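Local coordinates for protein cellulase (Bacillus sp. BG-CS10, PDB 5E09) that probably hydrolyses the internal beta-1,4-glucosidic bonds of cellulose, joining a family 5 glycoside hydrolase barrel to two further modules, the last a family 46 carbohydrate-binding module, at residues L365-V375 with V414-G422; F501-L512 with Y524-V533. All coordinates share one frame; numbering follows the deposited sequence.

Interaction 1: residues L365-V375 with V414-G422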
loop_
_atom_site.group_PDB
_atom_site.type_symbol
_atom_site.label_atom_id
_atom_site.label_comp_id
_atom_site.label_asym_id
_atom_site.label_seq_id
_atom_site.Cartn_x
_atom_site.Cartn_y
_atom_site.Cartn_z
ATOM N N LEU A 365 -3.089 -23.422 -5.199
ATOM C CA LEU A 365 -4.025 -23.370 -6.315
ATOM C C LEU A 365 -5.232 -22.480 -6.036
ATOM O O LEU A 365 -5.808 -21.905 -6.963
ATOM C CB LEU A 365 -4.478 -24.787 -6.679
ATOM C CG LEU A 365 -3.367 -25.647 -7.285
ATOM C CD1 LEU A 365 -3.847 -27.070 -7.506
ATOM C CD2 LEU A 365 -2.858 -25.039 -8.590
ATOM N N HIS A 366 -5.601 -22.363 -4.762
ATOM C CA HIS A 366 -6.739 -21.538 -4.349
ATOM C C HIS A 366 -8.007 -21.875 -5.139
ATOM O O HIS A 366 -8.740 -20.980 -5.564
ATOM C CB HIS A 366 -6.413 -20.044 -4.505
ATOM C CG HIS A 366 -5.292 -19.570 -3.628
ATOM N ND1 HIS A 366 -4.419 -18.575 -4.012
ATOM C CD2 HIS A 366 -4.913 -19.948 -2.384
ATOM C CE1 HIS A 366 -3.544 -18.364 -3.042
ATOM N NE2 HIS A 366 -3.823 -19.183 -2.045
ATOM N N GLY A 367 -8.250 -23.166 -5.346
ATOM C CA GLY A 367 -9.443 -23.609 -6.046
ATOM C C GLY A 367 -9.321 -23.609 -7.561
ATOM O O GLY A 367 -10.260 -23.983 -8.262
ATOM N N ASN A 368 -8.169 -23.188 -8.071
ATOM C CA ASN A 368 -7.933 -23.193 -9.512
ATOM C C ASN A 368 -7.192 -24.445 -9.942
ATOM O O ASN A 368 -6.834 -25.278 -9.112
ATOM C CB ASN A 368 -7.148 -21.951 -9.939
ATOM C CG ASN A 368 -7.928 -20.672 -9.737
ATOM O OD1 ASN A 368 -9.149 -20.652 -9.891
ATOM N ND2 ASN A 368 -7.227 -19.593 -9.385
ATOM N N GLU A 369 -6.963 -24.569 -11.245
ATOM C CA GLU A 369 -6.249 -25.709 -11.803
ATOM C C GLU A 369 -5.153 -25.239 -12.754
ATOM O O GLU A 369 -5.370 -24.327 -13.549
ATOM C CB GLU A 369 -7.216 -26.639 -12.545
ATOM C CG GLU A 369 -8.406 -27.126 -11.723
ATOM C CD GLU A 369 -8.025 -28.157 -10.675
ATOM O OE1 GLU A 369 -6.859 -28.608 -10.657
ATOM O OE2 GLU A 369 -8.896 -28.501 -9.850
ATOM N N LEU A 370 -3.979 -25.859 -12.664
ATOM C CA LEU A 370 -2.906 -25.601 -13.614
ATOM C C LEU A 370 -3.296 -26.171 -14.971
ATOM O O LEU A 370 -3.792 -27.300 -15.046
ATOM C CB LEU A 370 -1.595 -26.224 -13.138
ATOM C CG LEU A 370 -0.371 -25.990 -14.026
ATOM C CD1 LEU A 370 0.134 -24.557 -13.894
ATOM C CD2 LEU A 370 0.731 -26.992 -13.704
ATOM N N THR A 371 -3.086 -25.399 -16.037
ATOM C CA THR A 371 -3.409 -25.871 -17.382
ATOM C C THR A 371 -2.202 -25.902 -18.326
ATOM O O THR A 371 -2.263 -26.524 -19.385
ATOM C CB THR A 371 -4.507 -25.017 -18.030
ATOM O OG1 THR A 371 -4.065 -23.659 -18.128
ATOM C CG2 THR A 371 -5.783 -25.084 -17.210
ATOM N N GLY A 372 -1.117 -25.229 -17.951
ATOM C CA GLY A 372 0.099 -25.254 -18.745
ATOM C C GLY A 372 1.224 -24.366 -18.231
ATOM O O GLY A 372 1.033 -23.571 -17.310
ATOM N N LEU A 373 2.406 -24.528 -18.819
ATOM C CA LEU A 373 3.536 -23.625 -18.606
ATOM C C LEU A 373 3.980 -23.049 -19.940
ATOM O O LEU A 373 3.844 -23.703 -20.976
ATOM C CB LEU A 373 4.718 -24.339 -17.943
ATOM C CG LEU A 373 4.536 -24.962 -16.560
ATOM C CD1 LEU A 373 5.880 -25.440 -16.017
ATOM C CD2 LEU A 373 3.878 -23.977 -15.602
ATOM N N GLN A 374 4.523 -21.839 -19.914
ATOM C CA GLN A 374 5.030 -21.202 -21.123
ATOM C C GLN A 374 6.340 -20.474 -20.868
ATOM O O GLN A 374 6.584 -19.985 -19.775
ATOM C CB GLN A 374 4.004 -20.223 -21.694
ATOM C CG GLN A 374 2.756 -20.877 -22.250
ATOM C CD GLN A 374 2.094 -20.045 -23.339
ATOM O OE1 GLN A 374 2.295 -18.832 -23.421
ATOM N NE2 GLN A 374 1.312 -20.701 -24.194
ATOM N N VAL A 375 7.193 -20.429 -21.883
ATOM C CA VAL A 375 8.361 -19.560 -21.879
ATOM C C VAL A 375 8.358 -18.795 -23.198
ATOM O O VAL A 375 8.291 -19.404 -24.269
ATOM C CB VAL A 375 9.682 -20.337 -21.722
ATOM C CG1 VAL A 375 10.875 -19.402 -21.911
ATOM C CG2 VAL A 375 9.746 -21.033 -20.371
ATOM N N VAL A 414 11.939 -16.697 -17.692
ATOM C CA VAL A 414 10.685 -16.538 -16.957
ATOM C C VAL A 414 9.706 -17.639 -17.359
ATOM O O VAL A 414 9.309 -17.738 -18.520
ATOM C CB VAL A 414 10.050 -15.156 -17.205
ATOM C CG1 VAL A 414 8.673 -15.088 -16.581
ATOM C CG2 VAL A 414 10.967 -14.053 -16.664
ATOM N N ILE A 415 9.355 -18.485 -16.396
ATOM C CA ILE A 415 8.409 -19.566 -16.631
ATOM C C ILE A 415 7.025 -19.149 -16.162
ATOM O O ILE A 415 6.808 -18.908 -14.975
ATOM C CB ILE A 415 8.826 -20.856 -15.905
ATOM C CG1 ILE A 415 10.266 -21.231 -16.271
ATOM C CG2 ILE A 415 7.857 -21.989 -16.231
ATOM C CD1 ILE A 415 10.819 -22.388 -15.465
ATOM N N THR A 416 6.094 -19.075 -17.105
ATOM C CA THR A 416 4.737 -18.616 -16.845
ATOM C C THR A 416 3.772 -19.777 -16.605
ATOM O O THR A 416 3.527 -20.586 -17.497
ATOM C CB THR A 416 4.211 -17.768 -18.022
ATOM O OG1 THR A 416 5.119 -16.686 -18.283
ATOM C CG2 THR A 416 2.820 -17.221 -17.718
ATOM N N ALA A 417 3.233 -19.859 -15.394
ATOM C CA ALA A 417 2.220 -20.850 -15.067
ATOM C C ALA A 417 0.837 -20.308 -15.379
ATOM O O ALA A 417 0.475 -19.196 -14.965
ATOM C CB ALA A 417 2.315 -21.265 -13.604
ATOM N N GLN A 418 0.079 -21.109 -16.121
ATOM C CA GLN A 418 -1.253 -20.749 -16.579
ATOM C C GLN A 418 -2.293 -21.606 -15.882
ATOM O O GLN A 418 -2.066 -22.783 -15.612
ATOM C CB GLN A 418 -1.360 -20.921 -18.090
ATOM C CG GLN A 418 -0.239 -20.258 -18.866
ATOM C CD GLN A 418 -0.246 -20.635 -20.339
ATOM O OE1 GLN A 418 -0.257 -21.818 -20.694
ATOM N NE2 GLN A 418 -0.247 -19.626 -21.205
ATOM N N PHE A 419 -3.442 -21.010 -15.600
ATOM C CA PHE A 419 -4.464 -21.668 -14.803
ATOM C C PHE A 419 -5.828 -21.521 -15.459
ATOM O O PHE A 419 -6.028 -20.635 -16.292
ATOM C CB PHE A 419 -4.480 -21.095 -13.378
ATOM C CG PHE A 419 -3.177 -21.267 -12.648
ATOM C CD1 PHE A 419 -2.186 -20.303 -12.733
ATOM C CD2 PHE A 419 -2.931 -22.411 -11.904
ATOM C CE1 PHE A 419 -0.979 -20.475 -12.074
ATOM C CE2 PHE A 419 -1.722 -22.588 -11.250
ATOM C CZ PHE A 419 -0.750 -21.621 -11.333
ATOM N N ASN A 420 -6.761 -22.393 -15.090
ATOM C CA ASN A 420 -8.088 -22.357 -15.688
ATOM C C ASN A 420 -8.802 -21.054 -15.354
ATOM O O ASN A 420 -9.668 -20.603 -16.103
ATOM C CB ASN A 420 -8.929 -23.564 -15.249
ATOM C CG ASN A 420 -9.050 -23.693 -13.745
ATOM O OD1 ASN A 420 -8.293 -23.083 -12.991
ATOM N ND2 ASN A 420 -10.004 -24.509 -13.299
ATOM N N SER A 421 -8.416 -20.446 -14.235
ATOM C CA SER A 421 -8.940 -19.144 -13.850
ATOM C C SER A 421 -7.880 -18.340 -13.102
ATOM O O SER A 421 -6.999 -18.913 -12.457
ATOM C CB SER A 421 -10.193 -19.304 -12.988
ATOM O OG SER A 421 -10.923 -18.092 -12.923
ATOM N N GLY A 422 -7.965 -17.015 -13.198
ATOM C CA GLY A 422 -7.082 -16.129 -12.460
ATOM C C GLY A 422 -5.900 -15.644 -13.270
ATOM O O GLY A 422 -5.792 -15.931 -14.461
#

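Interaction 2: residues F501-L512 with Y524-V533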
loop_
_atom_site.group_PDB
_atom_site.type_symbol
_atom_site.label_atom_id
_atom_site.label_comp_id
_atom_site.label_asym_id
_atom_site.label_seq_id
_atom_site.Cartn_x
_atom_site.Cartn_y
_atom_site.Cartn_z
ATOM N N PHE A 501 20.635 4.331 10.712
ATOM C CA PHE A 501 21.086 3.150 11.443
ATOM C C PHE A 501 22.211 3.514 12.406
ATOM O O PHE A 501 22.181 3.142 13.580
ATOM C CB PHE A 501 21.556 2.052 10.489
ATOM C CG PHE A 501 22.191 0.867 11.183
ATOM C CD1 PHE A 501 21.406 -0.145 11.717
ATOM C CD2 PHE A 501 23.570 0.763 11.290
ATOM C CE1 PHE A 501 21.982 -1.234 12.348
ATOM C CE2 PHE A 501 24.154 -0.328 11.921
ATOM C CZ PHE A 501 23.357 -1.327 12.453
ATOM N N PHE A 502 23.199 4.250 11.913
ATOM C CA PHE A 502 24.371 4.553 12.727
ATOM C C PHE A 502 24.082 5.525 13.874
ATOM O O PHE A 502 24.726 5.450 14.919
ATOM C CB PHE A 502 25.498 5.098 11.851
ATOM C CG PHE A 502 26.145 4.056 10.994
ATOM C CD1 PHE A 502 26.756 2.953 11.567
ATOM C CD2 PHE A 502 26.146 4.177 9.615
ATOM C CE1 PHE A 502 27.354 1.986 10.778
ATOM C CE2 PHE A 502 26.747 3.222 8.825
ATOM C CZ PHE A 502 27.352 2.125 9.405
ATOM N N ASN A 503 23.108 6.415 13.693
ATOM C CA ASN A 503 22.722 7.350 14.749
ATOM C C ASN A 503 22.188 6.645 15.995
ATOM O O ASN A 503 22.043 7.268 17.043
ATOM C CB ASN A 503 21.661 8.343 14.253
ATOM C CG ASN A 503 22.204 9.329 13.231
ATOM O OD1 ASN A 503 23.411 9.569 13.149
ATOM N ND2 ASN A 503 21.307 9.903 12.440
ATOM N N GLU A 504 21.883 5.355 15.884
ATOM C CA GLU A 504 21.311 4.636 17.016
ATOM C C GLU A 504 22.105 3.387 17.376
ATOM O O GLU A 504 21.550 2.407 17.864
ATOM C CB GLU A 504 19.843 4.278 16.736
ATOM C CG GLU A 504 18.966 5.513 16.524
ATOM C CD GLU A 504 17.488 5.192 16.357
ATOM O OE1 GLU A 504 16.955 4.375 17.142
ATOM O OE2 GLU A 504 16.858 5.763 15.438
ATOM N N VAL A 505 23.411 3.426 17.141
ATOM C CA VAL A 505 24.282 2.359 17.612
ATOM C C VAL A 505 25.465 2.921 18.397
ATOM O O VAL A 505 26.037 3.954 18.039
ATOM C CB VAL A 505 24.808 1.465 16.449
ATOM C CG1 VAL A 505 23.659 0.750 15.756
ATOM C CG2 VAL A 505 25.585 2.276 15.447
ATOM N N ARG A 506 25.810 2.236 19.481
ATOM C CA ARG A 506 26.956 2.586 20.305
ATOM C C ARG A 506 28.250 2.384 19.509
ATOM O O ARG A 506 28.239 1.771 18.439
ATOM C CB ARG A 506 26.987 1.718 21.566
ATOM C CG ARG A 506 27.703 0.413 21.289
ATOM C CD ARG A 506 27.586 -0.688 22.335
ATOM N NE ARG A 506 26.252 -0.895 22.877
ATOM C CZ ARG A 506 25.856 -2.047 23.407
ATOM N NH1 ARG A 506 26.676 -3.092 23.416
ATOM N NH2 ARG A 506 24.629 -2.169 23.890
ATOM N N ASP A 507 29.362 2.892 20.037
ATOM C CA ASP A 507 30.683 2.592 19.486
ATOM C C ASP A 507 31.094 1.182 19.885
ATOM O O ASP A 507 31.409 0.928 21.047
ATOM C CB ASP A 507 31.729 3.597 19.976
ATOM C CG ASP A 507 31.393 5.025 19.597
ATOM O OD1 ASP A 507 31.109 5.277 18.404
ATOM O OD2 ASP A 507 31.419 5.895 20.495
ATOM N N ASP A 508 31.099 0.273 18.921
ATOM C CA ASP A 508 31.277 -1.141 19.209
ATOM C C ASP A 508 31.449 -1.926 17.921
ATOM O O ASP A 508 31.388 -1.368 16.825
ATOM C CB ASP A 508 30.070 -1.677 19.982
ATOM C CG ASP A 508 30.387 -2.909 20.807
ATOM O OD1 ASP A 508 31.450 -3.525 20.587
ATOM O OD2 ASP A 508 29.556 -3.267 21.673
ATOM N N ASP A 509 31.669 -3.226 18.062
ATOM C CA ASP A 509 31.582 -4.136 16.937
ATOM C C ASP A 509 30.122 -4.487 16.726
ATOM O O ASP A 509 29.390 -4.753 17.680
ATOM C CB ASP A 509 32.416 -5.391 17.181
ATOM C CG ASP A 509 33.862 -5.204 16.795
ATOM O OD1 ASP A 509 34.263 -4.043 16.570
ATOM O OD2 ASP A 509 34.599 -6.210 16.720
ATOM N N ILE A 510 29.698 -4.454 15.473
ATOM C CA ILE A 510 28.337 -4.801 15.105
ATOM C C ILE A 510 28.370 -5.942 14.098
ATOM O O ILE A 510 28.959 -5.819 13.033
ATOM C CB ILE A 510 27.584 -3.596 14.513
ATOM C CG1 ILE A 510 27.623 -2.417 15.488
ATOM C CG2 ILE A 510 26.153 -3.972 14.182
ATOM C CD1 ILE A 510 27.477 -1.064 14.824
ATOM N N HIS A 511 27.766 -7.064 14.458
ATOM C CA HIS A 511 27.643 -8.198 13.557
ATOM C C HIS A 511 26.360 -8.076 12.747
ATOM O O HIS A 511 25.257 -8.071 13.303
ATOM C CB HIS A 511 27.671 -9.516 14.337
ATOM C CG HIS A 511 28.988 -9.805 14.989
ATOM N ND1 HIS A 511 29.515 -9.017 15.988
ATOM C CD2 HIS A 511 29.891 -10.792 14.774
ATOM C CE1 HIS A 511 30.683 -9.507 16.365
ATOM N NE2 HIS A 511 30.933 -10.585 15.645
ATOM N N LEU A 512 26.523 -7.950 11.435
ATOM C CA LEU A 512 25.414 -7.940 10.494
ATOM C C LEU A 512 25.264 -9.311 9.846
ATOM O O LEU A 512 26.257 -9.954 9.471
ATOM C CB LEU A 512 25.604 -6.874 9.404
ATOM C CG LEU A 512 25.978 -5.442 9.795
ATOM C CD1 LEU A 512 26.238 -4.597 8.552
ATOM C CD2 LEU A 512 24.904 -4.807 10.662
ATOM N N TYR A 524 28.878 -10.214 8.217
ATOM C CA TYR A 524 29.712 -9.042 7.980
ATOM C C TYR A 524 29.917 -8.291 9.291
ATOM O O TYR A 524 29.033 -8.280 10.136
ATOM C CB TYR A 524 29.066 -8.135 6.936
ATOM C CG TYR A 524 29.996 -7.118 6.313
ATOM C CD1 TYR A 524 30.861 -7.475 5.284
ATOM C CD2 TYR A 524 29.998 -5.797 6.742
ATOM C CE1 TYR A 524 31.703 -6.547 4.707
ATOM C CE2 TYR A 524 30.837 -4.861 6.169
ATOM C CZ TYR A 524 31.687 -5.239 5.155
ATOM O OH TYR A 524 32.518 -4.307 4.582
ATOM N N THR A 525 31.068 -7.657 9.471
ATOM C CA THR A 525 31.332 -7.008 10.752
ATOM C C THR A 525 31.659 -5.529 10.593
ATOM O O THR A 525 32.479 -5.155 9.765
ATOM C CB THR A 525 32.489 -7.712 11.508
ATOM O OG1 THR A 525 32.172 -9.099 11.674
ATOM C CG2 THR A 525 32.702 -7.085 12.882
ATOM N N LEU A 526 30.996 -4.690 11.380
ATOM C CA LEU A 526 31.297 -3.263 11.409
ATOM C C LEU A 526 32.024 -2.898 12.699
ATOM O O LEU A 526 31.728 -3.431 13.761
ATOM C CB LEU A 526 30.020 -2.425 11.286
ATOM C CG LEU A 526 29.081 -2.679 10.102
ATOM C CD1 LEU A 526 27.909 -1.706 10.136
ATOM C CD2 LEU A 526 29.827 -2.580 8.783
ATOM N N SER A 527 32.991 -2.002 12.596
ATOM C CA SER A 527 33.563 -1.356 13.763
ATOM C C SER A 527 33.252 0.123 13.646
ATOM O O SER A 527 33.735 0.795 12.734
ATOM C CB SER A 527 35.070 -1.602 13.861
ATOM O OG SER A 527 35.342 -2.969 14.115
ATOM N N LYS A 528 32.411 0.615 14.545
ATOM C CA LYS A 528 32.033 2.022 14.556
ATOM C C LYS A 528 32.725 2.780 15.680
ATOM O O LYS A 528 32.686 2.372 16.843
ATOM C CB LYS A 528 30.519 2.194 14.697
ATOM C CG LYS A 528 30.135 3.634 15.033
ATOM C CD LYS A 528 28.646 3.876 14.987
ATOM C CE LYS A 528 28.290 5.291 15.437
ATOM N NZ LYS A 528 28.475 5.496 16.902
ATOM N N ASN A 529 33.356 3.889 15.317
ATOM C CA ASN A 529 33.933 4.807 16.282
ATOM C C ASN A 529 33.722 6.244 15.818
ATOM O O ASN A 529 34.225 6.651 14.760
ATOM C CB ASN A 529 35.411 4.508 16.487
ATOM C CG ASN A 529 35.944 5.103 17.764
ATOM O OD1 ASN A 529 36.677 6.081 17.740
ATOM N ND2 ASN A 529 35.546 4.535 18.893
ATOM N N GLY A 530 32.954 6.995 16.603
ATOM C CA GLY A 530 32.560 8.341 16.235
ATOM C C GLY A 530 31.819 8.334 14.916
ATOM O O GLY A 530 30.837 7.615 14.748
ATOM N N ASN A 531 32.307 9.119 13.966
ATOM C CA ASN A 531 31.695 9.188 12.652
ATOM C C ASN A 531 32.346 8.257 11.645
ATOM O O ASN A 531 32.092 8.368 10.447
ATOM C CB ASN A 531 31.745 10.619 12.121
ATOM C CG ASN A 531 30.662 11.495 12.715
ATOM O OD1 ASN A 531 29.505 11.435 12.298
ATOM N ND2 ASN A 531 31.030 12.314 13.695
ATOM N N HIS A 532 33.194 7.349 12.116
ATOM C CA HIS A 532 33.895 6.477 11.181
ATOM C C HIS A 532 33.607 5.005 11.412
ATOM O O HIS A 532 33.425 4.560 12.543
ATOM C CB HIS A 532 35.393 6.735 11.239
ATOM C CG HIS A 532 35.764 8.127 10.839
ATOM N ND1 HIS A 532 36.161 9.081 11.749
ATOM C CD2 HIS A 532 35.767 8.732 9.627
ATOM C CE1 HIS A 532 36.410 10.213 11.113
ATOM N NE2 HIS A 532 36.178 10.027 9.826
ATOM N N VAL A 533 33.550 4.266 10.309
ATOM C CA VAL A 533 33.200 2.854 10.314
ATOM C C VAL A 533 34.122 2.050 9.410
ATOM O O VAL A 533 34.428 2.447 8.270
ATOM C CB VAL A 533 31.739 2.617 9.852
ATOM C CG1 VAL A 533 31.362 1.142 10.001
ATOM C CG2 VAL A 533 30.781 3.481 10.637
#

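Interaction 1: residues L365-V375 with V414-G422
Thr-371 and Gly-372 both face Gln-418 across an antiparallel strand pair, a classic beta bulge in the X2 module, whose family belongs to the E-set clan of beta-sandwich folds. Backbone bonds set the pairing. Gln-418 O accepts Thr-371 N at 2.8 Å in an almost straight bond (177°) and, more weakly, Thr-371 OG1, while Gln-418 N returns a bond to Gly-372 O; beyond the bulge Gln-374 and Thr-416 exchange a reciprocal pair. Before the bulge a side chain takes over part of this task: Asn-420 N bonds to Glu-369 O, and Asn-420 OD1 receives Glu-369 N at 2.7 Å from above its carbonyl plane. The amide can turn back this way because its CG sits between the backbone N and carbonyl carbon (chi1 56°).

Among polar side chains, Gln-374 and Gln-418 cross at a slant on one face, their amide planes 38° apart. They touch without a hydrogen bond, Gln-418 NE2 lying 3.2 Å from Gln-374 CD; Gln-374 NE2 bonds instead to Ser-379 OG. Were Gln-374 replaced by an alanine, Ser-379 OG would probably lose this donor and the Gln-418 amide one of the groups that limit its rotation. A CB on Gly-372 would come tight against Gln-418 OE1.

Apolar contacts fill the face of Leu-373 and Ala-417, where Leu-373 splits its branches: CD2 rests 3.7 Å from Ala-417 CB and CD1 reaches Ile-415 CG2. Met-395 and Leu-393 of strand 392-395 cover Leu-373 from the other sheet. Ahead of the bulge, Leu-365 CD2 approaches the Phe-419 ring obliquely at CE2, whereas Leu-370 CD1 stands over a ring face in a CH-pi contact, 4.2 Å from the centroid.

Interaction 2: residues F501-L512 with Y524-V533
Phe-502 of helix 499-502 lays its ring against strand residues of the C-terminal carbohydrate-binding module: Val-533 CG2 sits over one face, 4.1 Å from the ring centroid, and Leu-526 CD1 reaches CE1 obliquely, while Phe-501 CD2 lies over the opposite face, toward its rim. Next along the chain, Val-505 touches the aliphatic part of Lys-528, CG2 to CD at 3.5 Å, and its carbonyl O takes a hydrogen bond from Lys-528 NZ. That lysine runs extended, with CG anti to the backbone N (chi1 167°), and bends only at its last torsion, which brings NZ within 3.0 Å of Asp-507 OD1 in a salt bridge. The same oxygen accepts Gly-530 N, the two donors arriving from opposite faces of the carboxylate, so one acid ties down both the lysine and the turn from Asn-529 to His-532.

Asp-508 O then receives Lys-528 N, and regular antiparallel pairing begins. Asp-509 OD1 accepts Ser-527 OG at 2.9 Å from above its carboxylate plane, on the face that also carries His-511, whose ring has Thr-525 OG1 over it. Reciprocal backbone bonds link Ile-510 with Leu-526 and Leu-512 with Tyr-524. On the buried face Leu-512 CD1 meets Leu-526 CD1 at 3.7 Å.

These strands form the hairpin 509-516/521-529 within a large antiparallel sheet. Strand 458-465 pairs beyond His-511 and strand 532-536 beyond Thr-525 and Ser-527, while Phe-447 of strand 447-452 packs against Leu-526 and Val-533, and helix 499-502 lies against the hairpin's buried face.

In the fold
Both contacts show antiparallel strand pairing adapted at one end by side chains, yet each serves a separate module. Interaction 1 lies in the X2 module and interaction 2 in the C-terminal carbohydrate-binding module; their centres are 47 Å apart and their nearest atoms are about 30 Å apart, so the two do not meet. In interaction 1 the strands are brought together from 39 residues apart, whereas interaction 2 is centred on a hairpin and recruits the preceding helix. The catalytic machinery of this family 5 enzyme is expected in the eight-stranded parallel barrel, to which neither strand pair belongs. Both contacts join strands inside accessory modules.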